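Local atomic coordinates of DUF3013 family protein (Enterococcus faecalis, PDB entry 3NAT), a protein that is of unknown function, a member of the DUF3013 family with an alpha-beta half-sandwich fold. Residues Glu18-Asp23 with Gly106-Leu111; Phe68-Leu73 with Phe134-Glu139. All coordinates share one frame; numbering follows the deposited sequence.

Contact 1: Glu18-Asp23 with Gly106-Leu111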
loop_
_atom_site.group_PDB
_atom_site.type_symbol
_atom_site.label_atom_id
_atom_site.label_comp_id
_atom_site.label_asym_id
_atom_site.label_seq_id
_atom_site.Cartn_x
_atom_site.Cartn_y
_atom_site.Cartn_z
ATOM N N GLU A 18 15.433 -19.785 -2.921
ATOM C CA GLU A 18 16.601 -20.640 -2.806
ATOM C C GLU A 18 16.902 -21.284 -4.144
ATOM O O GLU A 18 18.056 -21.542 -4.487
ATOM C CB GLU A 18 16.386 -21.692 -1.723
ATOM C CG GLU A 18 16.232 -21.070 -0.345
ATOM C CD GLU A 18 15.878 -22.081 0.730
ATOM O OE1 GLU A 18 15.834 -21.691 1.919
ATOM O OE2 GLU A 18 15.643 -23.261 0.387
ATOM N N LYS A 19 15.852 -21.511 -4.914
ATOM C CA LYS A 19 16.004 -22.177 -6.195
ATOM C C LYS A 19 16.618 -21.265 -7.255
ATOM O O LYS A 19 17.440 -21.704 -8.049
ATOM C CB LYS A 19 14.659 -22.721 -6.674
ATOM C CG LYS A 19 14.729 -23.418 -8.022
ATOM C CD LYS A 19 13.377 -23.997 -8.419
ATOM C CE LYS A 19 13.460 -24.793 -9.710
ATOM N NZ LYS A 19 12.107 -25.227 -10.144
ATOM N N HIS A 20 16.220 -19.997 -7.268
ATOM C CA HIS A 20 16.644 -19.091 -8.336
ATOM C C HIS A 20 17.620 -17.998 -7.883
ATOM O O HIS A 20 18.285 -17.381 -8.710
ATOM C CB HIS A 20 15.425 -18.477 -9.046
ATOM C CG HIS A 20 14.497 -19.494 -9.638
ATOM N ND1 HIS A 20 14.742 -20.112 -10.846
ATOM C CD2 HIS A 20 13.330 -20.012 -9.182
ATOM C CE1 HIS A 20 13.767 -20.963 -11.110
ATOM N NE2 HIS A 20 12.897 -20.921 -10.118
ATOM N N LEU A 21 17.711 -17.773 -6.575
ATOM C CA LEU A 21 18.577 -16.731 -6.037
ATOM C C LEU A 21 19.440 -17.235 -4.889
ATOM O O LEU A 21 19.584 -16.555 -3.871
ATOM C CB LEU A 21 17.739 -15.556 -5.541
ATOM C CG LEU A 21 16.722 -14.917 -6.487
ATOM C CD1 LEU A 21 15.866 -13.943 -5.718
ATOM C CD2 LEU A 21 17.395 -14.208 -7.645
ATOM N N GLY A 22 20.011 -18.423 -5.042
ATOM C CA GLY A 22 20.861 -18.968 -4.000
ATOM C C GLY A 22 22.154 -18.183 -3.895
ATOM O O GLY A 22 22.709 -18.016 -2.807
ATOM N N ASP A 23 22.620 -17.697 -5.040
ATOM C CA ASP A 23 23.869 -16.954 -5.131
ATOM C C ASP A 23 23.780 -15.603 -4.447
ATOM O O ASP A 23 24.786 -14.917 -4.286
ATOM C CB ASP A 23 24.252 -16.743 -6.595
ATOM C CG ASP A 23 24.419 -18.047 -7.342
ATOM O OD1 ASP A 23 24.667 -19.088 -6.689
ATOM O OD2 ASP A 23 24.304 -18.028 -8.586
ATOM N N GLY A 106 7.051 -13.883 -11.636
ATOM C CA GLY A 106 7.609 -12.720 -12.298
ATOM C C GLY A 106 8.440 -11.932 -11.307
ATOM O O GLY A 106 9.462 -11.324 -11.635
ATOM N N PHE A 107 7.994 -11.953 -10.066
ATOM C CA PHE A 107 8.705 -11.275 -9.010
ATOM C C PHE A 107 10.091 -11.883 -8.846
ATOM O O PHE A 107 11.102 -11.187 -8.911
ATOM C CB PHE A 107 7.912 -11.393 -7.726
ATOM C CG PHE A 107 8.641 -10.911 -6.525
ATOM C CD1 PHE A 107 8.609 -9.568 -6.171
ATOM C CD2 PHE A 107 9.349 -11.798 -5.730
ATOM C CE1 PHE A 107 9.272 -9.116 -5.039
ATOM C CE2 PHE A 107 10.023 -11.355 -4.595
ATOM C CZ PHE A 107 9.982 -10.012 -4.249
ATOM N N ILE A 108 10.134 -13.193 -8.649
ATOM C CA ILE A 108 11.398 -13.896 -8.511
ATOM C C ILE A 108 12.360 -13.577 -9.646
ATOM O O ILE A 108 13.527 -13.289 -9.419
ATOM C CB ILE A 108 11.185 -15.409 -8.464
ATOM C CG1 ILE A 108 10.394 -15.787 -7.211
ATOM C CG2 ILE A 108 12.519 -16.132 -8.481
ATOM C CD1 ILE A 108 11.068 -15.355 -5.919
ATOM N N HIS A 109 11.871 -13.618 -10.872
ATOM C CA HIS A 109 12.755 -13.478 -12.019
ATOM C C HIS A 109 13.147 -12.053 -12.299
ATOM O O HIS A 109 14.234 -11.798 -12.815
ATOM C CB HIS A 109 12.145 -14.144 -13.246
ATOM C CG HIS A 109 12.010 -15.625 -13.092
ATOM N ND1 HIS A 109 13.067 -16.489 -13.276
ATOM C CD2 HIS A 109 10.960 -16.387 -12.706
ATOM C CE1 HIS A 109 12.667 -17.727 -13.035
ATOM N NE2 HIS A 109 11.394 -17.691 -12.686
ATOM N N TYR A 110 12.272 -11.117 -11.951
ATOM C CA TYR A 110 12.624 -9.721 -12.099
ATOM C C TYR A 110 13.603 -9.338 -10.994
ATOM O O TYR A 110 14.632 -8.714 -11.236
ATOM C CB TYR A 110 11.392 -8.839 -12.050
ATOM C CG TYR A 110 11.752 -7.388 -12.208
ATOM C CD1 TYR A 110 12.653 -6.995 -13.190
ATOM C CD2 TYR A 110 11.205 -6.411 -11.388
ATOM C CE1 TYR A 110 12.998 -5.686 -13.357
ATOM C CE2 TYR A 110 11.548 -5.077 -11.554
ATOM C CZ TYR A 110 12.451 -4.731 -12.541
ATOM O OH TYR A 110 12.829 -3.428 -12.737
ATOM N N LEU A 111 13.283 -9.738 -9.774
ATOM C CA LEU A 111 14.182 -9.528 -8.660
ATOM C C LEU A 111 15.605 -9.964 -8.994
ATOM O O LEU A 111 16.571 -9.331 -8.595
ATOM C CB LEU A 111 13.690 -10.300 -7.447
ATOM C CG LEU A 111 14.557 -10.115 -6.202
ATOM C CD1 LEU A 111 14.715 -8.627 -5.857
ATOM C CD2 LEU A 111 13.954 -10.878 -5.041
#
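H20 and H109, both partly exposed, meet ring to ring beside a buried contact. It is an edge-to-face pair: the CE1 corner of H109 points at one face of H20, with ring centroids 4.8 Å apart and planes at 59°. H109 CE1 stands 3.8 Å from H20 ND1, so it lies over the rim of the ring and not over its middle. K19 CG lies against the opposite face, also toward the rim of the ring. In both histidines CG is anti to the carbonyl carbon (chi1 -58° in H20, -65° in H109). H109 starts off to the side of the contact, and this torsion swings its ring end closer to H20. Two nearby imidazoles would probably disfavour a positive charge on both at once.

Deeper in, I108 CG2, anti to its backbone N, packs against H20 CB at 3.8 Å. L21 is the first residue beyond helical geometry, yet its side chain still points at the partner helix. Its CD1 touches L111 CD2 at 3.7 Å, and the two leucines cross at about a right angle. L111 reaches out with CG anti to its own backbone N.

I108 also touches Q16 and L17, about one turn before H20. H109 touches M146 of helix 140-151. The contact packs the C-terminal end of helix 9-20 on helix 101-125 in the alpha-beta half sandwich, where L111 and F107 rest on L72 of strand 65-75.

Contact 2: Phe68-Leu73 with Phe134-Glu139; sequences FEDGLL and FELHWE
The water between the segments is the best-held polar atom, gripped by two hydrogen bonds. It donates to D70 OD2 at 2.8 Å and accepts from L136 N, also at 2.8 Å, and so bridges strand 65-75 to the loop 134-139. The other carboxylate oxygen, D70 OD1, accepts the backbone N-H of the next residue, G71 N, at 2.7 Å through its anti lone pair; the N-H...O angle is 150°. The bonds on the two oxygens together probably limit the rotation of the carboxylate.

The rest is apolar. F68 and F134 form a T-shaped pair, with planes at 87° and centroids 5.1 Å apart. The edge of F134 comes in at CE2, 3.7 Å from F68 CD1, over one face of F68. Both phenylalanines hold CG anti to the backbone N. L136 CD2 lies alongside F68 CE2 at 4.0 Å, the two side chains running in opposite directions. Further on, L72 CD2 reaches the benzo ring of W138 at CZ3, obliquely to the ring. F134 also packs on L122 and F125 of helix 101-125.

The two segments run nearly the same way, 15° apart, but their backbones stay too far apart to pair as strands. The loop therefore lies over the sheet through side chains and one water. Apolar packing carries most of this contact, and the water-bridged carboxylate supplies its polar link.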
loop_
_atom_site.group_PDB
_atom_site.type_symbol
_atom_site.label_atom_id
_atom_site.label_comp_id
_atom_site.label_asym_id
_atom_site.label_seq_id
_atom_site.Cartn_x
_atom_site.Cartn_y
_atom_site.Cartn_z
ATOM N N PHE A 68 25.070 -3.329 1.325
ATOM C CA PHE A 68 23.871 -2.584 1.003
ATOM C C PHE A 68 22.659 -3.467 1.222
ATOM O O PHE A 68 22.575 -4.559 0.676
ATOM C CB PHE A 68 23.912 -2.093 -0.434
ATOM C CG PHE A 68 22.700 -1.315 -0.832
ATOM C CD1 PHE A 68 22.728 0.061 -0.847
ATOM C CD2 PHE A 68 21.527 -1.962 -1.170
ATOM C CE1 PHE A 68 21.620 0.783 -1.205
ATOM C CE2 PHE A 68 20.414 -1.248 -1.530
ATOM C CZ PHE A 68 20.460 0.131 -1.552
ATOM N N GLU A 69 21.719 -2.995 2.028
ATOM C CA GLU A 69 20.541 -3.789 2.318
ATOM C C GLU A 69 19.276 -3.077 1.871
ATOM O O GLU A 69 19.195 -1.854 1.916
ATOM C CB GLU A 69 20.466 -4.114 3.801
ATOM C CG GLU A 69 19.235 -4.905 4.177
ATOM C CD GLU A 69 19.212 -5.288 5.637
ATOM O OE1 GLU A 69 18.662 -4.504 6.443
ATOM O OE2 GLU A 69 19.745 -6.369 5.977
ATOM N N ASP A 70 18.298 -3.852 1.422
ATOM C CA ASP A 70 16.996 -3.310 1.053
ATOM C C ASP A 70 15.903 -4.352 1.282
ATOM O O ASP A 70 16.186 -5.490 1.653
ATOM C CB ASP A 70 16.995 -2.828 -0.399
ATOM C CG ASP A 70 16.074 -1.642 -0.620
ATOM O OD1 ASP A 70 15.086 -1.496 0.134
ATOM O OD2 ASP A 70 16.344 -0.851 -1.549
ATOM N N GLY A 71 14.655 -3.954 1.065
ATOM C CA GLY A 71 13.527 -4.837 1.291
ATOM C C GLY A 71 12.362 -4.602 0.346
ATOM O O GLY A 71 12.086 -3.461 -0.065
ATOM N N LEU A 72 11.683 -5.699 0.012
ATOM C CA LEU A 72 10.513 -5.692 -0.855
ATOM C C LEU A 72 9.325 -6.275 -0.095
ATOM O O LEU A 72 9.411 -7.376 0.439
ATOM C CB LEU A 72 10.798 -6.512 -2.110
ATOM C CG LEU A 72 11.977 -6.045 -2.969
ATOM C CD1 LEU A 72 13.293 -6.527 -2.396
ATOM C CD2 LEU A 72 11.824 -6.531 -4.396
ATOM N N LEU A 73 8.213 -5.549 -0.045
ATOM C CA LEU A 73 7.124 -5.923 0.860
ATOM C C LEU A 73 5.831 -6.411 0.204
ATOM O O LEU A 73 5.350 -5.837 -0.765
ATOM C CB LEU A 73 6.798 -4.756 1.785
ATOM C CG LEU A 73 5.897 -5.079 2.972
ATOM C CD1 LEU A 73 6.673 -5.888 3.999
ATOM C CD2 LEU A 73 5.385 -3.792 3.584
ATOM N N PHE A 134 24.269 5.423 -5.406
ATOM C CA PHE A 134 23.901 4.050 -5.724
ATOM C C PHE A 134 22.628 3.596 -5.013
ATOM O O PHE A 134 22.488 3.735 -3.796
ATOM C CB PHE A 134 25.007 3.053 -5.389
ATOM C CG PHE A 134 24.546 1.625 -5.474
ATOM C CD1 PHE A 134 24.704 0.900 -6.645
ATOM C CD2 PHE A 134 23.897 1.029 -4.403
ATOM C CE1 PHE A 134 24.253 -0.396 -6.736
ATOM C CE2 PHE A 134 23.446 -0.272 -4.481
ATOM C CZ PHE A 134 23.626 -0.986 -5.650
ATOM N N GLU A 135 21.714 3.030 -5.790
ATOM C CA GLU A 135 20.530 2.405 -5.243
ATOM C C GLU A 135 20.061 1.299 -6.174
ATOM O O GLU A 135 20.685 1.018 -7.199
ATOM C CB GLU A 135 19.416 3.428 -5.020
ATOM C CG GLU A 135 19.003 4.217 -6.253
ATOM C CD GLU A 135 17.998 5.320 -5.928
ATOM O OE1 GLU A 135 17.852 6.251 -6.749
ATOM O OE2 GLU A 135 17.358 5.264 -4.851
ATOM N N LEU A 136 18.960 0.665 -5.794
ATOM C CA LEU A 136 18.359 -0.392 -6.584
ATOM C C LEU A 136 17.187 0.179 -7.364
ATOM O O LEU A 136 16.473 1.059 -6.880
ATOM C CB LEU A 136 17.877 -1.495 -5.659
ATOM C CG LEU A 136 18.680 -2.790 -5.636
ATOM C CD1 LEU A 136 20.133 -2.544 -5.960
ATOM C CD2 LEU A 136 18.516 -3.482 -4.288
ATOM N N HIS A 137 16.985 -0.315 -8.576
ATOM C CA HIS A 137 15.931 0.224 -9.420
ATOM C C HIS A 137 14.867 -0.805 -9.741
ATOM O O HIS A 137 15.141 -1.829 -10.362
ATOM C CB HIS A 137 16.523 0.818 -10.694
ATOM C CG HIS A 137 17.566 1.856 -10.429
ATOM N ND1 HIS A 137 17.257 3.115 -9.957
ATOM C CD2 HIS A 137 18.916 1.813 -10.543
ATOM C CE1 HIS A 137 18.372 3.806 -9.800
ATOM N NE2 HIS A 137 19.391 3.039 -10.147
ATOM N N TRP A 138 13.648 -0.522 -9.304
ATOM C CA TRP A 138 12.530 -1.395 -9.578
ATOM C C TRP A 138 11.590 -0.707 -10.561
ATOM O O TRP A 138 10.815 0.160 -10.182
ATOM C CB TRP A 138 11.809 -1.730 -8.277
ATOM C CG TRP A 138 10.698 -2.679 -8.460
ATOM C CD1 TRP A 138 9.431 -2.393 -8.881
ATOM C CD2 TRP A 138 10.739 -4.087 -8.244
ATOM N NE1 TRP A 138 8.681 -3.537 -8.934
ATOM C CE2 TRP A 138 9.463 -4.593 -8.544
ATOM C CE3 TRP A 138 11.733 -4.972 -7.817
ATOM C CZ2 TRP A 138 9.157 -5.947 -8.435
ATOM C CZ3 TRP A 138 11.419 -6.313 -7.704
ATOM C CH2 TRP A 138 10.147 -6.786 -8.013
ATOM N N GLU A 139 11.691 -1.084 -11.830
ATOM C CA GLU A 139 10.836 -0.548 -12.883
ATOM C C GLU A 139 9.604 -1.415 -13.062
ATOM O O GLU A 139 9.671 -2.490 -13.645
ATOM C CB GLU A 139 11.586 -0.502 -14.213
ATOM C CG GLU A 139 12.768 0.424 -14.225
ATOM C CD GLU A 139 12.358 1.872 -14.326
ATOM O OE1 GLU A 139 11.216 2.134 -14.768
ATOM O OE2 GLU A 139 13.179 2.747 -13.970
HETATM O O HOH W 1 17.445 0.828 -3.491
#

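Helix 101-125 carries one segment of contact 1, and L72 and F134 of contact 2 pack against it. The two contacts have centres 14 Å apart and touch through Y110 and F107. Y110 OH is 2.8 Å from E139 N, a probable hydrogen bond at the N-cap of helix 140-151. The Y110 ring packs edge-to-face with W138 (Y110 CE2 to W138 CD2 3.5 Å). F107 CD1 meets W138 CH2 at 3.7 Å. W138 thus joins the loop of contact 2 to the helix of contact 1. The function is unknown, so no active site can be assigned. A bound citrate, probably from crystallisation, lies about 5 Å from the W138 side chain, and a zinc ion about 14 Å from that of L72.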